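ABC transporter substrate-binding protein (Streptococcus pneumoniae, PDB 4OHN) binds histidine and probably delivers it, as the solute-binding component of an ABC uptake transporter, to its membrane partner. Local coordinates at residues A[28-33]-A[242-247]. Numbering follows the deposited sequence.
With HIS (histidine), chain B.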
ATOM      1  N   PHE A  28       0.514  -5.291   5.597  1.00  8.46           N
ATOM      2  CA  PHE A  28      -0.366  -4.339   4.906  1.00  7.89           C
ATOM      3  C   PHE A  28      -1.629  -5.003   4.332  1.00  7.80           C
ATOM      4  O   PHE A  28      -1.712  -5.340   3.154  1.00  7.98           O
ATOM      5  CB  PHE A  28       0.398  -3.551   3.851  1.00  8.01           C
ATOM      6  CG  PHE A  28      -0.348  -2.313   3.394  1.00  7.26           C
ATOM      7  CD1 PHE A  28      -0.393  -1.194   4.186  1.00  9.12           C
ATOM      8  CD2 PHE A  28      -1.023  -2.292   2.196  1.00  7.47           C
ATOM      9  CE1 PHE A  28      -1.090  -0.068   3.799  1.00  9.44           C
ATOM     10  CE2 PHE A  28      -1.725  -1.161   1.799  1.00  8.09           C
ATOM     11  CZ  PHE A  28      -1.761  -0.047   2.612  1.00  8.40           C
ATOM     12  N   VAL A  29      -2.626  -5.158   5.189  1.00  8.55           N
ATOM     13  CA  VAL A  29      -3.910  -5.714   4.794  1.00  9.36           C
ATOM     14  C   VAL A  29      -4.677  -4.714   3.944  1.00 10.37           C
ATOM     15  O   VAL A  29      -4.509  -3.507   4.087  1.00 10.42           O
ATOM     16  CB  VAL A  29      -4.796  -6.076   6.009  1.00  9.58           C
ATOM     17  CG1 VAL A  29      -4.161  -7.143   6.867  1.00 11.89           C
ATOM     18  CG2 VAL A  29      -5.116  -4.840   6.881  1.00 11.00           C
ATOM     19  N   PRO A  30      -5.540  -5.191   3.043  1.00  9.10           N
ATOM     20  CA  PRO A  30      -5.724  -6.576   2.624  1.00  9.56           C
ATOM     21  C   PRO A  30      -4.853  -6.911   1.416  1.00  9.49           C
ATOM     22  O   PRO A  30      -5.190  -7.830   0.670  1.00 10.58           O
ATOM     23  CB  PRO A  30      -7.189  -6.582   2.204  1.00 12.42           C
ATOM     24  CG  PRO A  30      -7.360  -5.256   1.556  1.00 13.05           C
ATOM     25  CD  PRO A  30      -6.442  -4.290   2.304  1.00 11.31           C
ATOM     26  N   MET A  31      -3.755  -6.186   1.215  1.00  8.69           N
ATOM     27  CA  MET A  31      -2.999  -6.312  -0.033  1.00  7.67           C
ATOM     28  C   MET A  31      -2.013  -7.466   0.006  1.00  7.81           C
ATOM     29  O   MET A  31      -1.933  -8.260  -0.940  1.00  8.65           O
ATOM     30  CB  MET A  31      -2.278  -4.993  -0.330  1.00  8.14           C
ATOM     31  CG  MET A  31      -3.193  -3.742  -0.305  1.00  9.58           C
ATOM     32  SD  MET A  31      -4.703  -3.887  -1.311  1.00 10.82           S
ATOM     33  CE  MET A  31      -3.998  -3.788  -2.962  1.00 10.80           C
ATOM     34  N   GLY A  32      -1.238  -7.581   1.064  1.00  8.23           N
ATOM     35  CA  GLY A  32      -0.299  -8.673   1.203  1.00  7.56           C
ATOM     36  C   GLY A  32       0.149  -8.727   2.638  1.00  8.32           C
ATOM     37  O   GLY A  32       0.716  -7.758   3.136  1.00  9.45           O
ATOM     38  N   PHE A  33      -0.146  -9.831   3.304  1.00  7.54           N
ATOM     39  CA  PHE A  33       0.031  -9.884   4.756  1.00  8.04           C
ATOM     40  C   PHE A  33       0.171 -11.305   5.257  1.00  9.52           C
ATOM     41  O   PHE A  33      -0.311 -12.263   4.619  1.00  9.81           O
ATOM     42  CB  PHE A  33      -1.138  -9.177   5.466  1.00  9.52           C
ATOM     43  CG  PHE A  33      -2.479  -9.826   5.241  1.00  9.13           C
ATOM     44  CD1 PHE A  33      -2.987 -10.751   6.139  1.00 10.48           C
ATOM     45  CD2 PHE A  33      -3.255  -9.518   4.130  1.00  9.02           C
ATOM     46  CE1 PHE A  33      -4.225 -11.332   5.936  1.00 12.67           C
ATOM     47  CE2 PHE A  33      -4.487 -10.101   3.921  1.00 10.68           C
ATOM     48  CZ  PHE A  33      -4.974 -11.011   4.821  1.00 12.41           C
ATOM     49  N   LYS A 242     -13.356 -10.992  -3.745  1.00 15.95           N
ATOM     50  CA  LYS A 242     -12.864 -11.764  -2.615  1.00 17.55           C
ATOM     51  C   LYS A 242     -12.382 -10.841  -1.504  1.00 17.55           C
ATOM     52  O   LYS A 242     -12.704 -11.059  -0.338  1.00 19.21           O
ATOM     53  CB  LYS A 242     -11.738 -12.690  -3.076  1.00 15.90           C
ATOM     54  CG  LYS A 242     -11.023 -13.434  -1.966  1.00 16.68           C
ATOM     55  CD  LYS A 242      -9.950 -14.335  -2.534  1.00 17.00           C
ATOM     56  CE  LYS A 242      -9.085 -14.935  -1.444  1.00 18.01           C
ATOM     57  NZ  LYS A 242      -7.961 -15.705  -2.047  1.00 19.49           N
ATOM     58  N   TRP A 243     -11.624  -9.802  -1.847  1.00 15.31           N
ATOM     59  CA  TRP A 243     -11.003  -8.950  -0.835  1.00 16.44           C
ATOM     60  C   TRP A 243     -11.801  -7.689  -0.491  1.00 20.65           C
ATOM     61  O   TRP A 243     -11.677  -7.182   0.634  1.00 20.41           O
ATOM     62  CB  TRP A 243      -9.568  -8.598  -1.274  1.00 15.17           C
ATOM     63  CG  TRP A 243      -8.716  -9.826  -1.283  1.00 12.73           C
ATOM     64  CD1 TRP A 243      -8.315 -10.553  -2.376  1.00 12.40           C
ATOM     65  CD2 TRP A 243      -8.209 -10.508  -0.135  1.00 13.15           C
ATOM     66  NE1 TRP A 243      -7.585 -11.639  -1.976  1.00 12.81           N
ATOM     67  CE2 TRP A 243      -7.511 -11.639  -0.603  1.00 12.84           C
ATOM     68  CE3 TRP A 243      -8.280 -10.272   1.256  1.00 13.94           C
ATOM     69  CZ2 TRP A 243      -6.881 -12.528   0.262  1.00 13.53           C
ATOM     70  CZ3 TRP A 243      -7.661 -11.171   2.122  1.00 14.37           C
ATOM     71  CH2 TRP A 243      -6.954 -12.276   1.612  1.00 14.10           C
ATOM     72  N   PHE A 244     -12.618  -7.194  -1.425  1.00 21.46           N
ATOM     73  CA  PHE A 244     -13.289  -5.896  -1.264  1.00 22.25           C
ATOM     74  C   PHE A 244     -14.804  -5.917  -1.337  1.00 26.70           C
ATOM     75  O   PHE A 244     -15.443  -4.939  -0.966  1.00 29.22           O
ATOM     76  CB  PHE A 244     -12.766  -4.916  -2.302  1.00 23.13           C
ATOM     77  CG  PHE A 244     -11.329  -4.608  -2.135  1.00 21.11           C
ATOM     78  CD1 PHE A 244     -10.911  -3.904  -1.023  1.00 24.74           C
ATOM     79  CD2 PHE A 244     -10.391  -5.046  -3.036  1.00 20.57           C
ATOM     80  CE1 PHE A 244      -9.590  -3.619  -0.835  1.00 27.26           C
ATOM     81  CE2 PHE A 244      -9.055  -4.764  -2.847  1.00 26.37           C
ATOM     82  CZ  PHE A 244      -8.662  -4.041  -1.731  1.00 22.52           C
ATOM     83  N   GLY A 245     -15.381  -7.007  -1.819  1.00 25.29           N
ATOM     84  CA  GLY A 245     -16.825  -7.073  -2.001  1.00 29.26           C
ATOM     85  C   GLY A 245     -17.351  -6.108  -3.051  1.00 49.80           C
ATOM     86  O   GLY A 245     -18.533  -5.768  -3.043  1.00 34.02           O
ATOM     87  N   GLU A 246     -16.478  -5.670  -3.958  1.00 28.03           N
ATOM     88  CA  GLU A 246     -16.852  -4.726  -5.006  1.00 37.05           C
ATOM     89  C   GLU A 246     -15.813  -4.811  -6.101  1.00 33.86           C
ATOM     90  O   GLU A 246     -14.769  -5.416  -5.904  1.00 25.19           O
ATOM     91  CB  GLU A 246     -16.898  -3.291  -4.470  1.00 36.27           C
ATOM     92  CG  GLU A 246     -15.528  -2.733  -4.047  1.00 50.28           C
ATOM     93  CD  GLU A 246     -15.552  -1.243  -3.749  1.00 73.76           C
ATOM     94  OE1 GLU A 246     -16.308  -0.505  -4.417  1.00 74.69           O
ATOM     95  OE2 GLU A 246     -14.807  -0.807  -2.845  1.00 77.42           O
ATOM     96  N   ASP A 247     -16.103  -4.175  -7.232  1.00 34.00           N
ATOM     97  CA  ASP A 247     -15.196  -4.086  -8.370  1.00 24.82           C
ATOM     98  C   ASP A 247     -14.345  -2.811  -8.267  1.00 31.97           C
ATOM     99  O   ASP A 247     -14.840  -1.701  -8.483  1.00 29.63           O
ATOM    100  CB  ASP A 247     -16.043  -4.087  -9.651  1.00 28.51           C
ATOM    101  CG  ASP A 247     -15.234  -3.853 -10.908  1.00 69.61           C
ATOM    102  OD1 ASP A 247     -13.995  -3.860 -10.833  1.00 30.21           O
ATOM    103  OD2 ASP A 247     -15.847  -3.678 -11.985  1.00 44.84           O
TER
HETATM  104  N   HIS B 301       0.155   3.101   0.256  1.00  8.28           N
HETATM  105  CA  HIS B 301       1.238   3.480   1.197  1.00  7.98           C
HETATM  106  C   HIS B 301       2.577   3.502   0.495  1.00  8.26           C
HETATM  107  O   HIS B 301       2.641   3.169  -0.710  1.00  8.50           O
HETATM  108  CB  HIS B 301       1.239   2.611   2.478  1.00  7.45           C
HETATM  109  CG  HIS B 301       1.808   1.227   2.367  1.00  7.25           C
HETATM  110  ND1 HIS B 301       2.524   0.665   3.412  1.00  6.84           N
HETATM  111  CD2 HIS B 301       1.704   0.257   1.425  1.00  7.55           C
HETATM  112  CE1 HIS B 301       2.858  -0.572   3.099  1.00  6.96           C
HETATM  113  NE2 HIS B 301       2.368  -0.848   1.901  1.00  7.10           N
HETATM  114  OXT HIS B 301       3.565   3.873   1.164  1.00  8.77           O
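F28 O accepts two backbone hydrogen bonds, from M31 N at 2.9 Å and from G32 N at 3.1 Å. The M31 bond closes a type VI turn, with a cis peptide before P30; the G32 bond adds a second hold on the same oxygen. The turn directs P30 at the C-terminal end of helix 235-244, between two aromatic residues. P30 CG packs against F244 CE1 and CZ, 3.7 Å from F244 CE1, and the two side chains cross at about a right angle. P30 CB lies 4.0 Å from W243 CE3, while P30 O sits over one face of the indole, toward its rim. M31 folds back at chi2 and chi3 (-51° and -72°). This brings its sulfur into the plane of the F244 ring, a Met-aromatic contact at the edge, with M31 SD 4.0 Å from F244 CZ. F33 and W243 meet tip to tip, with F33 CE2 3.8 Å from W243 CZ3 and the ring planes at 89°. W243 NE1 is hydrogen-bonded to D46 OD2, in helix 43-53. Van der Waals and aromatic contacts thus pack the end of helix 235-244 on the turn that begins at pocket residue F28, whose ring carries the bound imidazole over one face.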